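Local coordinates for helicase of the snf2/rad54 family (Sulfolobus solfataricus, PDB 1Z5Z), which probably couples ATP hydrolysis to movement along DNA as a SWI2/SNF2 ATPase, of which this chain is the C-terminal domain, at residues E40-V49 with T71-P82. Residues are numbered along the deposited sequence; the frame is centred on the assembly and turned at random.
Sequences EQAAMYKAEV and TLLKLKQIVDHP
Gln41, Tyr45 and Glu48 of one helix face Ile78, Leu75 and Thr71 of the next; the axes of these short helical segments run antiparallel at 175° and 9.6 Å apart at closest approach, the geometry of a helical hairpin. Leu75 supplies its CD2 methyl to the Tyr45 ring as a CH-pi contact, 3.9 Å from the ring centroid and 9° off its normal, while Val79 CG1 meets the same ring at its edge. Beyond the hairpin, Tyr45 OH hydrogen-bonds to the backbone Ile264 O and Leu226 N. Ile78 reaches the Met44 backbone and CB with CD1, and Met44 SD rests on Pro82 CB at 3.7 Å. Gln41, extended beyond CG, sends NE2 to Ile78 O (2.9 Å) in a bent bond, in the carbonyl plane although 29° out of its own amide plane; a water links NE2 to Val79 O, and OE1 accepts from Gly96 N. Near Thr71, Glu48 bends at chi2, bringing OE2 within 3.0 Å of the donor Thr71 OG1 and OE1 within 3.6 Å of Lys74 NZ, a salt bridge. A leucine in place of Glu48 would probably leave the Thr71 hydroxyl and the Lys74 ammonium without this shared carboxylate. Apolar packing thus runs between Gln41's bond to Ile78 O and Glu48's polar contacts, and continues past Gln41 onto Pro82, while Gln41 satisfies the Ile78 carbonyl and ties the hairpin to Gly96.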
loop_
_atom_site.group_PDB
_atom_site.type_symbol
_atom_site.label_atom_id
_atom_site.label_comp_id
_atom_site.label_asym_id
_atom_site.label_seq_id
_atom_site.Cartn_x
_atom_site.Cartn_y
_atom_site.Cartn_z
ATOM N N GLU A 40 4.290 13.717 -10.948
ATOM C CA GLU A 40 3.063 14.206 -10.350
ATOM C C GLU A 40 3.049 13.760 -8.862
ATOM O O GLU A 40 2.892 14.589 -7.959
ATOM C CB GLU A 40 1.841 13.667 -11.113
ATOM C CG GLU A 40 0.452 14.076 -10.508
ATOM C CD GLU A 40 -0.765 13.388 -11.180
ATOM O OE1 GLU A 40 -0.598 12.332 -11.826
ATOM O OE2 GLU A 40 -1.910 13.880 -11.036
ATOM N N GLN A 41 3.269 12.473 -8.608
ATOM C CA GLN A 41 3.274 11.960 -7.234
ATOM C C GLN A 41 4.299 12.637 -6.332
ATOM O O GLN A 41 4.005 12.940 -5.167
ATOM C CB GLN A 41 3.519 10.437 -7.212
ATOM C CG GLN A 41 2.353 9.586 -7.701
ATOM C CD GLN A 41 2.659 8.081 -7.676
ATOM O OE1 GLN A 41 3.621 7.611 -8.309
ATOM N NE2 GLN A 41 1.846 7.320 -6.939
ATOM N N ALA A 42 5.500 12.872 -6.857
ATOM C CA ALA A 42 6.554 13.490 -6.071
ATOM C C ALA A 42 6.165 14.910 -5.716
ATOM O O ALA A 42 6.409 15.375 -4.595
ATOM C CB ALA A 42 7.886 13.469 -6.833
ATOM N N ALA A 43 5.534 15.603 -6.653
ATOM C CA ALA A 43 5.111 16.971 -6.359
ATOM C C ALA A 43 4.033 17.004 -5.281
ATOM O O ALA A 43 4.060 17.869 -4.419
ATOM C CB ALA A 43 4.593 17.649 -7.606
ATOM N N MET A 44 3.067 16.087 -5.335
ATOM C CA MET A 44 1.996 16.079 -4.329
ATOM C C MET A 44 2.577 15.695 -2.972
ATOM O O MET A 44 2.265 16.299 -1.944
ATOM C CB MET A 44 0.902 15.086 -4.730
ATOM C CG MET A 44 0.060 15.533 -5.898
ATOM S SD MET A 44 -0.851 14.158 -6.576
ATOM C CE MET A 44 -2.201 13.997 -5.403
ATOM N N TYR A 45 3.449 14.693 -2.981
ATOM C CA TYR A 45 4.075 14.227 -1.749
ATOM C C TYR A 45 4.800 15.385 -1.075
ATOM O O TYR A 45 4.661 15.618 0.130
ATOM C CB TYR A 45 5.088 13.113 -2.055
ATOM C CG TYR A 45 5.638 12.428 -0.804
ATOM C CD1 TYR A 45 5.165 11.161 -0.413
ATOM C CD2 TYR A 45 6.617 13.028 -0.016
ATOM C CE1 TYR A 45 5.663 10.509 0.733
ATOM C CE2 TYR A 45 7.123 12.372 1.139
ATOM C CZ TYR A 45 6.628 11.110 1.494
ATOM O OH TYR A 45 7.111 10.434 2.596
ATOM N N LYS A 46 5.587 16.117 -1.856
ATOM C CA LYS A 46 6.345 17.233 -1.309
ATOM C C LYS A 46 5.463 18.353 -0.739
ATOM O O LYS A 46 5.719 18.870 0.348
ATOM C CB LYS A 46 7.301 17.800 -2.378
ATOM C CG LYS A 46 8.342 18.772 -1.788
ATOM C CD LYS A 46 9.413 19.114 -2.807
ATOM C CE LYS A 46 10.379 20.180 -2.282
ATOM N NZ LYS A 46 11.135 20.771 -3.447
ATOM N N ALA A 47 4.414 18.712 -1.456
ATOM C CA ALA A 47 3.542 19.764 -0.984
ATOM C C ALA A 47 2.973 19.441 0.378
ATOM O O ALA A 47 3.022 20.266 1.294
ATOM C CB ALA A 47 2.424 19.989 -1.980
ATOM N N GLU A 48 2.428 18.235 0.523
ATOM C CA GLU A 48 1.818 17.804 1.777
ATOM C C GLU A 48 2.840 17.769 2.914
ATOM O O GLU A 48 2.518 18.063 4.079
ATOM C CB GLU A 48 1.181 16.413 1.571
ATOM C CG GLU A 48 0.497 15.809 2.791
ATOM C CD GLU A 48 -0.522 16.768 3.467
ATOM O OE1 GLU A 48 -1.206 17.521 2.749
ATOM O OE2 GLU A 48 -0.626 16.757 4.716
ATOM N N VAL A 49 4.081 17.413 2.598
ATOM C CA VAL A 49 5.088 17.376 3.653
ATOM C C VAL A 49 5.401 18.811 4.079
ATOM O O VAL A 49 5.647 19.078 5.259
ATOM C CB VAL A 49 6.401 16.646 3.184
ATOM C CG1 VAL A 49 7.574 17.052 4.094
ATOM C CG2 VAL A 49 6.175 15.102 3.208
ATOM N N THR A 71 -1.698 13.977 7.818
ATOM C CA THR A 71 -0.659 14.018 6.803
ATOM C C THR A 71 -0.274 12.580 6.424
ATOM O O THR A 71 -0.211 12.257 5.253
ATOM C CB THR A 71 0.583 14.810 7.268
ATOM O OG1 THR A 71 0.209 16.172 7.490
ATOM C CG2 THR A 71 1.677 14.814 6.168
ATOM N N LEU A 72 -0.028 11.721 7.398
ATOM C CA LEU A 72 0.347 10.334 7.124
ATOM C C LEU A 72 -0.634 9.669 6.164
ATOM O O LEU A 72 -0.258 8.980 5.207
ATOM C CB LEU A 72 0.404 9.559 8.432
ATOM C CG LEU A 72 1.803 9.394 9.022
ATOM C CD1 LEU A 72 2.701 10.576 8.633
ATOM C CD2 LEU A 72 1.699 9.201 10.512
ATOM N N LEU A 73 -1.915 9.920 6.391
ATOM C CA LEU A 73 -2.946 9.347 5.554
ATOM C C LEU A 73 -2.804 9.828 4.118
ATOM O O LEU A 73 -2.837 9.024 3.173
ATOM C CB LEU A 73 -4.330 9.738 6.087
ATOM C CG LEU A 73 -5.534 9.266 5.266
ATOM C CD1 LEU A 73 -5.516 7.746 5.152
ATOM C CD2 LEU A 73 -6.853 9.744 5.934
ATOM N N LYS A 74 -2.697 11.142 3.927
ATOM C CA LYS A 74 -2.574 11.643 2.572
ATOM C C LYS A 74 -1.319 11.128 1.846
ATOM O O LYS A 74 -1.378 10.811 0.659
ATOM C CB LYS A 74 -2.592 13.164 2.541
ATOM C CG LYS A 74 -3.989 13.790 2.624
ATOM C CD LYS A 74 -3.809 15.309 2.478
ATOM C CE LYS A 74 -5.106 16.073 2.408
ATOM N NZ LYS A 74 -4.783 17.529 2.525
ATOM N N LEU A 75 -0.195 11.081 2.542
ATOM C CA LEU A 75 1.038 10.589 1.946
ATOM C C LEU A 75 0.895 9.101 1.529
ATOM O O LEU A 75 1.369 8.699 0.468
ATOM C CB LEU A 75 2.200 10.734 2.920
ATOM C CG LEU A 75 2.539 12.160 3.398
ATOM C CD1 LEU A 75 3.601 12.050 4.476
ATOM C CD2 LEU A 75 3.027 13.034 2.239
ATOM N N LYS A 76 0.245 8.289 2.363
ATOM C CA LYS A 76 0.070 6.892 2.031
ATOM C C LYS A 76 -0.783 6.778 0.810
ATOM O O LYS A 76 -0.567 5.900 -0.032
ATOM C CB LYS A 76 -0.565 6.127 3.172
ATOM C CG LYS A 76 0.316 5.891 4.394
ATOM C CD LYS A 76 -0.556 5.171 5.441
ATOM C CE LYS A 76 0.157 4.873 6.743
ATOM N NZ LYS A 76 -0.859 4.324 7.742
ATOM N N GLN A 77 -1.758 7.675 0.674
ATOM C CA GLN A 77 -2.607 7.599 -0.502
ATOM C C GLN A 77 -1.888 8.084 -1.762
ATOM O O GLN A 77 -2.057 7.504 -2.819
ATOM C CB GLN A 77 -3.881 8.414 -0.292
ATOM C CG GLN A 77 -4.809 7.795 0.767
ATOM C CD GLN A 77 -6.014 8.709 1.050
ATOM O OE1 GLN A 77 -7.143 8.390 0.696
ATOM N NE2 GLN A 77 -5.752 9.863 1.652
ATOM N N ILE A 78 -1.088 9.136 -1.623
ATOM C CA ILE A 78 -0.353 9.696 -2.745
ATOM C C ILE A 78 0.626 8.678 -3.324
ATOM O O ILE A 78 0.724 8.544 -4.556
ATOM C CB ILE A 78 0.424 10.993 -2.297
ATOM C CG1 ILE A 78 -0.575 12.166 -2.128
ATOM C CG2 ILE A 78 1.520 11.339 -3.286
ATOM C CD1 ILE A 78 0.109 13.445 -1.627
ATOM N N VAL A 79 1.330 7.943 -2.464
ATOM C CA VAL A 79 2.279 6.964 -3.010
ATOM C C VAL A 79 1.628 5.748 -3.654
ATOM O O VAL A 79 2.318 4.948 -4.299
ATOM C CB VAL A 79 3.303 6.485 -1.955
ATOM C CG1 VAL A 79 4.068 7.725 -1.392
ATOM C CG2 VAL A 79 2.594 5.712 -0.839
ATOM N N ASP A 80 0.307 5.604 -3.485
ATOM C CA ASP A 80 -0.431 4.504 -4.086
ATOM C C ASP A 80 -0.946 4.982 -5.442
ATOM O O ASP A 80 -0.726 4.349 -6.439
ATOM C CB ASP A 80 -1.632 4.111 -3.203
ATOM C CG ASP A 80 -1.294 3.031 -2.198
ATOM O OD1 ASP A 80 -0.072 2.756 -1.967
ATOM O OD2 ASP A 80 -2.256 2.459 -1.642
ATOM N N HIS A 81 -1.677 6.099 -5.459
ATOM C CA HIS A 81 -2.220 6.614 -6.709
ATOM C C HIS A 81 -2.808 8.007 -6.530
ATOM O O HIS A 81 -3.713 8.222 -5.705
ATOM C CB HIS A 81 -3.300 5.684 -7.239
ATOM C CG HIS A 81 -3.599 5.878 -8.693
ATOM N ND1 HIS A 81 -4.034 7.081 -9.217
ATOM C CD2 HIS A 81 -3.483 5.027 -9.743
ATOM C CE1 HIS A 81 -4.167 6.963 -10.526
ATOM N NE2 HIS A 81 -3.841 5.725 -10.869
ATOM N N PRO A 82 -2.326 8.974 -7.320
ATOM C CA PRO A 82 -2.842 10.332 -7.190
ATOM C C PRO A 82 -4.367 10.467 -7.281
ATOM O O PRO A 82 -4.935 11.385 -6.700
ATOM C CB PRO A 82 -2.109 11.088 -8.299
ATOM C CG PRO A 82 -1.733 10.037 -9.278
ATOM C CD PRO A 82 -1.314 8.898 -8.387
HETATM O O HOH W 1 3.390 4.853 -6.655
#